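Local coordinates for protein BIFUNCTIONAL PROTEIN Proline utilization A (PutA) (Corynebacterium freiburgense, PDB 5UX5) that catalyses the two-step oxidation of proline to glutamate, joining an FAD-dependent proline dehydrogenase and an NAD-dependent aldehyde dehydrogenase in one polypeptide chain, at residues Gly804-Val809 / Gly822-Ile827; Asn696-Thr701 / Ala711-Ser716; Thr371-Glu376 / Gln391-Val396. One frame throughout, in Å; residues are numbered along the deposited sequence.

Contact 1 (Gly804-Val809 / Gly822-Ile827); sequences GIRDNV and GPVLGI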
loop_
_atom_site.group_PDB
_atom_site.type_symbol
_atom_site.label_atom_id
_atom_site.label_comp_id
_atom_site.label_asym_id
_atom_site.label_seq_id
_atom_site.Cartn_x
_atom_site.Cartn_y
_atom_site.Cartn_z
ATOM N N GLY A 804 -4.300 13.469 16.466
ATOM C CA GLY A 804 -4.083 14.895 16.568
ATOM C C GLY A 804 -3.081 15.391 15.542
ATOM O O GLY A 804 -2.322 14.624 14.983
ATOM N N ILE A 805 -3.095 16.696 15.297
ATOM C CA ILE A 805 -2.167 17.330 14.358
ATOM C C ILE A 805 -1.662 18.642 14.980
ATOM O O ILE A 805 -2.454 19.564 15.222
ATOM C CB ILE A 805 -2.822 17.591 12.991
ATOM C CG1 ILE A 805 -3.290 16.285 12.363
ATOM C CG2 ILE A 805 -1.908 18.377 12.065
ATOM C CD1 ILE A 805 -4.074 16.498 11.129
ATOM N N ARG A 806 -0.352 18.705 15.273
ATOM C CA ARG A 806 0.334 19.944 15.649
ATOM C C ARG A 806 0.760 20.740 14.428
ATOM O O ARG A 806 1.284 20.179 13.455
ATOM C CB ARG A 806 1.609 19.658 16.416
ATOM C CG ARG A 806 1.449 18.834 17.577
ATOM C CD ARG A 806 2.801 18.571 18.147
ATOM N NE ARG A 806 2.590 17.772 19.332
ATOM C CZ ARG A 806 3.014 18.101 20.533
ATOM N NH1 ARG A 806 3.719 19.216 20.700
ATOM N NH2 ARG A 806 2.739 17.298 21.552
ATOM N N ASP A 807 0.623 22.056 14.527
ATOM C CA ASP A 807 1.062 23.005 13.514
ATOM C C ASP A 807 2.239 23.836 14.044
ATOM O O ASP A 807 2.358 24.091 15.251
ATOM C CB ASP A 807 -0.138 23.887 13.114
ATOM C CG ASP A 807 0.022 24.567 11.773
ATOM O OD1 ASP A 807 0.972 24.255 11.026
ATOM O OD2 ASP A 807 -0.870 25.383 11.441
ATOM N N ASN A 808 3.105 24.270 13.122
ATOM C CA ASN A 808 4.242 25.146 13.431
ATOM C C ASN A 808 5.287 24.449 14.315
ATOM O O ASN A 808 5.897 25.066 15.191
ATOM C CB ASN A 808 3.750 26.448 14.067
ATOM C CG ASN A 808 2.901 27.265 13.114
ATOM O OD1 ASN A 808 3.248 27.440 11.944
ATOM N ND2 ASN A 808 1.750 27.714 13.589
ATOM N N VAL A 809 5.490 23.155 14.087
ATOM C CA VAL A 809 6.555 22.423 14.768
ATOM C C VAL A 809 7.891 22.934 14.246
ATOM O O VAL A 809 8.162 22.882 13.042
ATOM C CB VAL A 809 6.399 20.911 14.545
ATOM C CG1 VAL A 809 7.644 20.178 14.949
ATOM C CG2 VAL A 809 5.222 20.390 15.337
ATOM N N GLY A 822 2.775 7.080 18.333
ATOM C CA GLY A 822 1.357 7.218 18.561
ATOM C C GLY A 822 0.675 8.058 17.496
ATOM O O GLY A 822 1.274 8.418 16.484
ATOM N N PRO A 823 -0.557 8.356 17.691
ATOM C CA PRO A 823 -1.375 9.002 16.646
ATOM C C PRO A 823 -1.251 10.527 16.628
ATOM O O PRO A 823 -2.237 11.253 16.783
ATOM C CB PRO A 823 -2.792 8.551 17.018
ATOM C CG PRO A 823 -2.674 7.898 18.407
ATOM C CD PRO A 823 -1.318 8.142 18.925
ATOM N N VAL A 824 -0.030 11.023 16.421
ATOM C CA VAL A 824 0.267 12.450 16.440
ATOM C C VAL A 824 1.133 12.783 15.237
ATOM O O VAL A 824 2.212 12.205 15.059
ATOM C CB VAL A 824 0.993 12.873 17.730
ATOM C CG1 VAL A 824 1.156 14.394 17.789
ATOM C CG2 VAL A 824 0.294 12.323 18.967
ATOM N N LEU A 825 0.683 13.743 14.449
ATOM C CA LEU A 825 1.385 14.241 13.284
ATOM C C LEU A 825 1.711 15.699 13.509
ATOM O O LEU A 825 0.870 16.446 13.999
ATOM C CB LEU A 825 0.519 14.111 12.044
ATOM C CG LEU A 825 0.975 14.853 10.800
ATOM C CD1 LEU A 825 2.210 14.178 10.237
ATOM C CD2 LEU A 825 -0.167 14.850 9.798
ATOM N N GLY A 826 2.920 16.114 13.154
ATOM C CA GLY A 826 3.326 17.512 13.268
ATOM C C GLY A 826 3.591 18.109 11.897
ATOM O O GLY A 826 4.188 17.458 11.034
ATOM N N ILE A 827 3.172 19.360 11.709
ATOM C CA ILE A 827 3.393 20.085 10.462
ATOM C C ILE A 827 4.495 21.097 10.688
ATOM O O ILE A 827 4.439 21.873 11.642
ATOM C CB ILE A 827 2.128 20.804 9.970
ATOM C CG1 ILE A 827 0.942 19.841 9.936
ATOM C CG2 ILE A 827 2.393 21.447 8.598
ATOM C CD1 ILE A 827 -0.339 20.488 9.515
#

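Contact 2 (Asn696-Thr701 / Ala711-Ser716); sequences NAIIVT and ADVYKS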
loop_
_atom_site.group_PDB
_atom_site.type_symbol
_atom_site.label_atom_id
_atom_site.label_comp_id
_atom_site.label_asym_id
_atom_site.label_seq_id
_atom_site.Cartn_x
_atom_site.Cartn_y
_atom_site.Cartn_z
ATOM N N ASN A 696 10.148 10.111 11.075
ATOM C CA ASN A 696 10.069 10.124 9.624
ATOM C C ASN A 696 9.149 11.237 9.147
ATOM O O ASN A 696 8.120 11.513 9.769
ATOM C CB ASN A 696 9.562 8.774 9.141
ATOM C CG ASN A 696 10.308 7.645 9.780
ATOM O OD1 ASN A 696 11.517 7.523 9.600
ATOM N ND2 ASN A 696 9.607 6.827 10.565
ATOM N N ALA A 697 9.522 11.862 8.036
ATOM C CA ALA A 697 8.812 13.004 7.502
ATOM C C ALA A 697 8.437 12.739 6.059
ATOM O O ALA A 697 9.075 11.926 5.378
ATOM C CB ALA A 697 9.655 14.273 7.583
ATOM N N ILE A 698 7.375 13.413 5.608
ATOM C CA ILE A 698 7.029 13.499 4.190
ATOM C C ILE A 698 7.050 14.965 3.803
ATOM O O ILE A 698 6.327 15.778 4.397
ATOM C CB ILE A 698 5.664 12.863 3.876
ATOM C CG1 ILE A 698 5.705 11.357 4.066
ATOM C CG2 ILE A 698 5.127 13.254 2.480
ATOM C CD1 ILE A 698 4.337 10.747 3.792
ATOM N N ILE A 699 7.866 15.303 2.810
ATOM C CA ILE A 699 7.913 16.660 2.270
ATOM C C ILE A 699 6.863 16.818 1.165
ATOM O O ILE A 699 6.750 15.971 0.266
ATOM C CB ILE A 699 9.319 16.993 1.747
ATOM C CG1 ILE A 699 10.347 16.885 2.874
ATOM C CG2 ILE A 699 9.326 18.352 1.105
ATOM C CD1 ILE A 699 11.753 17.212 2.428
ATOM N N VAL A 700 6.104 17.909 1.236
ATOM C CA VAL A 700 5.070 18.259 0.276
ATOM C C VAL A 700 5.395 19.648 -0.250
ATOM O O VAL A 700 5.337 20.630 0.499
ATOM C CB VAL A 700 3.674 18.229 0.912
ATOM C CG1 VAL A 700 2.560 18.556 -0.132
ATOM C CG2 VAL A 700 3.455 16.894 1.603
ATOM N N THR A 701 5.696 19.738 -1.526
ATOM C CA THR A 701 6.024 20.984 -2.198
ATOM C C THR A 701 4.839 21.449 -3.023
ATOM O O THR A 701 3.989 20.642 -3.400
ATOM C CB THR A 701 7.245 20.787 -3.108
ATOM O OG1 THR A 701 6.837 20.169 -4.338
ATOM C CG2 THR A 701 8.290 19.929 -2.422
ATOM N N ALA A 711 -3.829 11.898 1.217
ATOM C CA ALA A 711 -4.097 10.474 1.436
ATOM C C ALA A 711 -2.847 9.713 1.893
ATOM O O ALA A 711 -2.928 8.838 2.761
ATOM C CB ALA A 711 -4.654 9.847 0.160
ATOM N N ASP A 712 -1.682 10.022 1.329
ATOM C CA ASP A 712 -0.501 9.295 1.772
ATOM C C ASP A 712 0.010 9.823 3.094
ATOM O O ASP A 712 0.500 9.040 3.908
ATOM C CB ASP A 712 0.607 9.338 0.722
ATOM C CG ASP A 712 0.293 8.477 -0.479
ATOM O OD1 ASP A 712 -0.329 7.401 -0.323
ATOM O OD2 ASP A 712 0.648 8.892 -1.592
ATOM N N VAL A 713 -0.121 11.124 3.352
ATOM C CA VAL A 713 0.317 11.627 4.647
ATOM C C VAL A 713 -0.545 11.061 5.768
ATOM O O VAL A 713 -0.024 10.539 6.761
ATOM C CB VAL A 713 0.310 13.151 4.685
ATOM C CG1 VAL A 713 0.464 13.532 6.100
ATOM C CG2 VAL A 713 1.423 13.724 3.819
ATOM N N TYR A 714 -1.873 11.088 5.612
ATOM C CA TYR A 714 -2.690 10.697 6.755
ATOM C C TYR A 714 -2.647 9.192 6.969
ATOM O O TYR A 714 -2.574 8.734 8.113
ATOM C CB TYR A 714 -4.143 11.243 6.640
ATOM C CG TYR A 714 -5.191 10.375 5.942
ATOM C CD1 TYR A 714 -5.768 9.291 6.583
ATOM C CD2 TYR A 714 -5.632 10.684 4.658
ATOM C CE1 TYR A 714 -6.692 8.498 5.944
ATOM C CE2 TYR A 714 -6.572 9.909 4.016
ATOM C CZ TYR A 714 -7.108 8.812 4.665
ATOM O OH TYR A 714 -8.063 8.017 4.039
ATOM N N LYS A 715 -2.615 8.412 5.896
ATOM C CA LYS A 715 -2.481 6.970 6.063
ATOM C C LYS A 715 -1.133 6.582 6.654
ATOM O O LYS A 715 -1.061 5.605 7.398
ATOM C CB LYS A 715 -2.659 6.255 4.733
ATOM C CG LYS A 715 -4.059 6.375 4.172
ATOM C CD LYS A 715 -4.289 5.614 2.862
ATOM C CE LYS A 715 -5.613 6.043 2.239
ATOM N NZ LYS A 715 -5.413 6.450 0.824
ATOM N N SER A 716 -0.058 7.335 6.362
ATOM C CA SER A 716 1.261 7.013 6.913
ATOM C C SER A 716 1.406 7.456 8.360
ATOM O O SER A 716 2.188 6.851 9.113
ATOM C CB SER A 716 2.387 7.655 6.099
ATOM O OG SER A 716 2.511 7.099 4.805
#

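Contact 3 (Thr371-Glu376 / Gln391-Val396); sequences TQLDVE and QAVGTV. With FAD (flavin-adenine dinucleotide), chain E.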
loop_
_atom_site.group_PDB
_atom_site.type_symbol
_atom_site.label_atom_id
_atom_site.label_comp_id
_atom_site.label_asym_id
_atom_site.label_seq_id
_atom_site.Cartn_x
_atom_site.Cartn_y
_atom_site.Cartn_z
ATOM N N THR A 371 -39.888 1.236 -25.021
ATOM C CA THR A 371 -40.114 2.025 -23.821
ATOM C C THR A 371 -39.215 1.624 -22.654
ATOM O O THR A 371 -39.391 2.117 -21.532
ATOM C CB THR A 371 -41.583 1.931 -23.413
ATOM O OG1 THR A 371 -41.919 0.560 -23.159
ATOM C CG2 THR A 371 -42.457 2.521 -24.519
ATOM N N GLN A 372 -38.258 0.738 -22.874
ATOM C CA GLN A 372 -37.244 0.473 -21.872
ATOM C C GLN A 372 -35.882 1.010 -22.269
ATOM O O GLN A 372 -34.923 0.813 -21.524
ATOM C CB GLN A 372 -37.133 -1.031 -21.596
ATOM C CG GLN A 372 -38.014 -1.514 -20.464
ATOM C CD GLN A 372 -39.443 -1.670 -20.893
ATOM O OE1 GLN A 372 -39.725 -2.360 -21.874
ATOM N NE2 GLN A 372 -40.356 -0.996 -20.194
ATOM N N LEU A 373 -35.764 1.679 -23.411
ATOM C CA LEU A 373 -34.469 2.080 -23.932
ATOM C C LEU A 373 -34.352 3.591 -23.916
ATOM O O LEU A 373 -35.024 4.279 -24.692
ATOM C CB LEU A 373 -34.259 1.545 -25.345
ATOM C CG LEU A 373 -32.934 1.865 -26.027
ATOM C CD1 LEU A 373 -31.790 1.180 -25.302
ATOM C CD2 LEU A 373 -32.982 1.438 -27.469
ATOM N N ASP A 374 -33.464 4.088 -23.066
ATOM C CA ASP A 374 -32.935 5.434 -23.147
ATOM C C ASP A 374 -31.487 5.295 -23.587
ATOM O O ASP A 374 -30.869 4.263 -23.343
ATOM C CB ASP A 374 -33.012 6.147 -21.789
ATOM C CG ASP A 374 -34.434 6.212 -21.229
ATOM O OD1 ASP A 374 -35.396 6.246 -22.025
ATOM O OD2 ASP A 374 -34.594 6.233 -19.986
ATOM N N VAL A 375 -30.955 6.309 -24.266
ATOM C CA VAL A 375 -29.537 6.374 -24.630
ATOM C C VAL A 375 -28.901 7.536 -23.883
ATOM O O VAL A 375 -29.407 8.665 -23.933
ATOM C CB VAL A 375 -29.333 6.546 -26.146
ATOM C CG1 VAL A 375 -27.872 6.879 -26.437
ATOM C CG2 VAL A 375 -29.784 5.303 -26.908
ATOM N N GLU A 376 -27.796 7.275 -23.197
ATOM C CA GLU A 376 -27.128 8.301 -22.410
ATOM C C GLU A 376 -25.778 8.621 -23.044
ATOM O O GLU A 376 -25.021 7.708 -23.374
ATOM C CB GLU A 376 -27.005 7.852 -20.950
ATOM C CG GLU A 376 -28.350 7.322 -20.357
ATOM C CD GLU A 376 -28.327 7.195 -18.835
ATOM O OE1 GLU A 376 -29.364 6.807 -18.229
ATOM O OE2 GLU A 376 -27.260 7.483 -18.247
ATOM N N GLN A 391 -33.915 11.159 -32.696
ATOM C CA GLN A 391 -35.062 10.886 -33.556
ATOM C C GLN A 391 -35.415 9.401 -33.603
ATOM O O GLN A 391 -36.582 9.052 -33.802
ATOM C CB GLN A 391 -34.813 11.434 -34.956
ATOM C CG GLN A 391 -34.744 12.948 -35.003
ATOM C CD GLN A 391 -34.294 13.461 -36.350
ATOM O OE1 GLN A 391 -33.888 12.681 -37.219
ATOM N NE2 GLN A 391 -34.387 14.776 -36.545
ATOM N N ALA A 392 -34.441 8.511 -33.420
ATOM C CA ALA A 392 -34.757 7.084 -33.426
ATOM C C ALA A 392 -35.253 6.629 -32.064
ATOM O O ALA A 392 -36.351 6.077 -31.943
ATOM C CB ALA A 392 -33.531 6.259 -33.837
ATOM N N VAL A 393 -34.458 6.876 -31.022
ATOM C CA VAL A 393 -34.709 6.269 -29.722
ATOM C C VAL A 393 -35.677 7.051 -28.841
ATOM O O VAL A 393 -36.206 6.475 -27.883
ATOM C CB VAL A 393 -33.393 6.062 -28.948
ATOM C CG1 VAL A 393 -32.426 5.134 -29.722
ATOM C CG2 VAL A 393 -32.745 7.405 -28.623
ATOM N N GLY A 394 -35.927 8.333 -29.131
ATOM C CA GLY A 394 -36.746 9.173 -28.267
ATOM C C GLY A 394 -36.032 9.878 -27.111
ATOM O O GLY A 394 -35.838 11.098 -27.142
ATOM N N THR A 395 -35.642 9.124 -26.086
ATOM C CA THR A 395 -35.034 9.672 -24.881
ATOM C C THR A 395 -33.514 9.649 -25.005
ATOM O O THR A 395 -32.907 8.581 -25.149
ATOM C CB THR A 395 -35.457 8.871 -23.646
ATOM O OG1 THR A 395 -36.880 8.740 -23.608
ATOM C CG2 THR A 395 -34.974 9.550 -22.354
ATOM N N VAL A 396 -32.894 10.818 -24.916
ATOM C CA VAL A 396 -31.444 10.903 -24.854
ATOM C C VAL A 396 -31.082 11.761 -23.650
ATOM O O VAL A 396 -31.584 12.882 -23.500
ATOM C CB VAL A 396 -30.857 11.462 -26.159
ATOM C CG1 VAL A 396 -29.392 11.824 -25.978
ATOM C CG2 VAL A 396 -31.039 10.450 -27.252
HETATM P PA FAD E . -15.404 2.660 -26.958
HETATM O O1A FAD E . -14.112 3.106 -27.726
HETATM O O2A FAD E . -16.309 1.706 -27.585
HETATM O O5B FAD E . -15.238 1.991 -25.646
HETATM C C5B FAD E . -14.117 2.298 -24.839
HETATM C C4B FAD E . -14.160 1.421 -23.602
HETATM O O4B FAD E . -13.660 0.144 -23.875
HETATM C C3B FAD E . -13.329 1.947 -22.475
HETATM O O3B FAD E . -13.908 2.947 -21.714
HETATM C C2B FAD E . -13.066 0.719 -21.680
HETATM O O2B FAD E . -14.043 0.509 -20.728
HETATM C C1B FAD E . -12.992 -0.347 -22.735
HETATM N N9A FAD E . -11.625 -0.708 -23.082
HETATM C C8A FAD E . -10.789 -0.033 -23.961
HETATM N N7A FAD E . -9.592 -0.650 -24.009
HETATM C C5A FAD E . -9.575 -1.769 -23.184
HETATM C C6A FAD E . -8.626 -2.761 -22.872
HETATM N N6A FAD E . -7.281 -2.788 -23.421
HETATM N N1A FAD E . -8.966 -3.732 -22.009
HETATM C C2A FAD E . -10.211 -3.752 -21.437
HETATM N N3A FAD E . -11.156 -2.802 -21.721
HETATM C C4A FAD E . -10.878 -1.812 -22.577
HETATM N N1 FAD E . -17.960 5.038 -16.670
HETATM C C2 FAD E . -17.989 4.418 -15.368
HETATM O O2 FAD E . -16.969 3.563 -15.027
HETATM N N3 FAD E . -19.009 4.748 -14.466
HETATM C C4 FAD E . -20.032 5.632 -14.809
HETATM O O4 FAD E . -21.037 5.930 -13.903
HETATM C C4X FAD E . -20.107 6.159 -16.210
HETATM N N5 FAD E . -21.186 6.905 -16.670
HETATM C C5X FAD E . -21.244 7.339 -18.001
HETATM C C6 FAD E . -22.331 8.099 -18.473
HETATM C C7 FAD E . -22.350 8.518 -19.798
HETATM C C7M FAD E . -23.491 9.337 -20.329
HETATM C C8 FAD E . -21.336 8.186 -20.660
HETATM C C8M FAD E . -21.365 8.638 -22.084
HETATM C C9 FAD E . -20.260 7.439 -20.202
HETATM C C9A FAD E . -20.219 7.020 -18.885
HETATM N N10 FAD E . -19.106 6.240 -18.457
HETATM C C10 FAD E . -19.032 5.800 -17.118
HETATM C "C1'" FAD E . -18.006 5.952 -19.395
HETATM C "C2'" FAD E . -18.020 4.610 -20.076
HETATM O "O2'" FAD E . -17.780 3.633 -19.129
HETATM C "C3'" FAD E . -16.946 4.647 -21.184
HETATM O "O3'" FAD E . -15.721 4.806 -20.580
HETATM C "C4'" FAD E . -17.064 5.725 -22.269
HETATM O "O4'" FAD E . -18.358 6.166 -22.468
HETATM C "C5'" FAD E . -16.378 5.342 -23.600
HETATM O "O5'" FAD E . -16.666 4.041 -24.100
HETATM P P FAD E . -17.500 3.747 -25.458
HETATM O O1P FAD E . -18.686 2.713 -25.385
HETATM O O2P FAD E . -17.800 5.240 -25.871
HETATM O O3P FAD E . -16.434 3.685 -26.678
#

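Contact 1 (Gly804-Val809 / Gly822-Ile827)
Gly804 opens a parallel pairing of strand 804-807 with the start of strand 824-830. Its N donates to Pro823 O at 3.0 Å, nearly along the C=O axis. Its O accepts from Leu825 N, which stands above the carbonyl plane. Ile805 lies level with Leu825, and both side chains fall on the same face. CG2 of Ile805 is anti to the backbone N and meets CD1 of Ile827 at 3.7 Å; the two side chains cross obliquely. Arg806 turns to the other face. Its N binds Leu825 O at 2.9 Å, and its O takes Ile827 N at 2.7 Å, so both bond along the edge that faces strand 824-830. The Arg806 chain runs extended from CG to NE. The edge of its guanidinium passes Val824 CG1, while NH2 donates to Gly777 O and NH1 forms a salt bridge with Glu785. Asp807 places OD1 against Ile827 CB at 3.8 Å, and the same oxygen is hydrogen-bonded to His829 NE2. Asn808 is left-handed helical, and the chain then brings Val809 N to Ile827 O at 3.0 Å, in the carbonyl plane. CG2 of Val809 rests near CA of Gly826. The pair belongs to the alpha/beta aldehyde dehydrogenase part. Strand 786-787 pairs antiparallel with strand 804-807 on one side, strand 728-734 continues the sheet beyond strand 824-830, and helix 740-750 lies over Ile805 and Leu825.

Contact 2 (Asn696-Thr701 / Ala711-Ser716)
Ile698 points at the helix, while Val713 leaves the helix at its flank and offers CG2; the two side chains run antiparallel alongside each other. The methyl CG2 of Ile698, anti to the backbone N, meets CG2 of Val713 at 4.0 Å. The longer branch of Ile698 is extended, with chi2 at 178°. It carries CD1 past the same valine methyl at 4.2 Å and on to the helix, ending 4.2 Å from both Asp712 O and Ser716 OG. One valine methyl therefore touches both ends of the isoleucine fork. Val700, also turned to the helix, adds a looser touch: its CG2 is 4.4 Å from Val713 CG2. No hydrogen bond crosses this interface. Strand 696-700 and helix 706-718 are the first two elements of a beta-alpha-beta unit, which strand 728-734 completes in the aldehyde dehydrogenase part. The local axes run nearly antiparallel, at 168°, with a closest approach of 9.9 Å; the reversed direction lets the helix return the chain to the start of the next parallel strand. Ser716 turns its hydroxyl back along the helix. OG donates to Asp712 O at 2.9 Å in the carbonyl plane, and the same oxygen accepts Ser716 N. Ser716 OG in turn accepts from Ile877 N. Asp712 sends OD2 to His852 NE2. Phe740 of helix 740-750 touches both Val700 and Val713, and Ile877 packs against Ile698.

Contact 3 (Thr371-Glu376 / Gln391-Val396)
Asp374 has CG anti to its carbonyl carbon (chi1 -57°), and Thr395 has OG1 in the same relation to its own (chi1 -51°). Set this way, the two side chains lie side by side and point the same way. The carboxylate flanks the threonine, with Asp374 OD1 3.1 Å from Thr395 CB and Asp374 CG 3.6 Å from the methyl CG2 of Thr395. Its stronger partners lie outside the pair. OD2 makes salt bridges with Arg346 and Lys294, which probably keep the acid ionised. Val375 turns the other way. Its CG2 is anti to the carbonyl carbon and meets Val393 CG1 at 3.9 Å and Val393 CG2 at 4.0 Å. Val393 has CG1 anti to its carbonyl carbon and CG2 in the crowded position. The two valines cross at about a right angle, and one methyl of Val375 rests against both methyls of Val393. Leu373 touches Val393 CG1 through CD2, more loosely. The backbones meet in parallel. Val375 N donates to Thr395 O at 3.1 Å, almost straight at 177° and in the carbonyl plane. Val375 O lies 3.2 Å from Val396 CA in a CA-H...O contact, and a backbone hydrogen bond between Val375 and Ile397 continues the pairing. Gly394 makes the turn between helix and strand with positive phi, at backbone angles that would jam a side chain against the preceding carbonyl oxygen. Glu376 belongs to the FAD pocket: its backbone C is 3.6 Å from the flavin methyl C7M, and its carboxylate is held by Lys294, Arg296 and Tyr185. The whole is a beta-alpha-beta crossover of the proline dehydrogenase TIM-type barrel. Strand 373-378 runs between strands 345-350 and 396-403, helix 383-393 forms the connection, and helix 354-367 packs on Leu373 and Val393.

Contacts 1 and 2 both lie in the aldehyde dehydrogenase part, with centres 12 Å apart. They meet where Leu825 CD2 packs on Val713 CG1 at 4.0 Å. Strand 728-734 lies between them, pairing with both strand 696-700 and strand 824-830. Contact 3 touches FAD; contact 1 lies near but not at NAD, with the Pro823 side chain about 11 Å from it. Contact 3 belongs to the proline dehydrogenase barrel and includes a residue of the FAD pocket. Its centre is 55 Å from that of contact 1 and 48 Å from that of contact 2. The nearest atoms of contacts 2 and 3 remain about 29 Å apart.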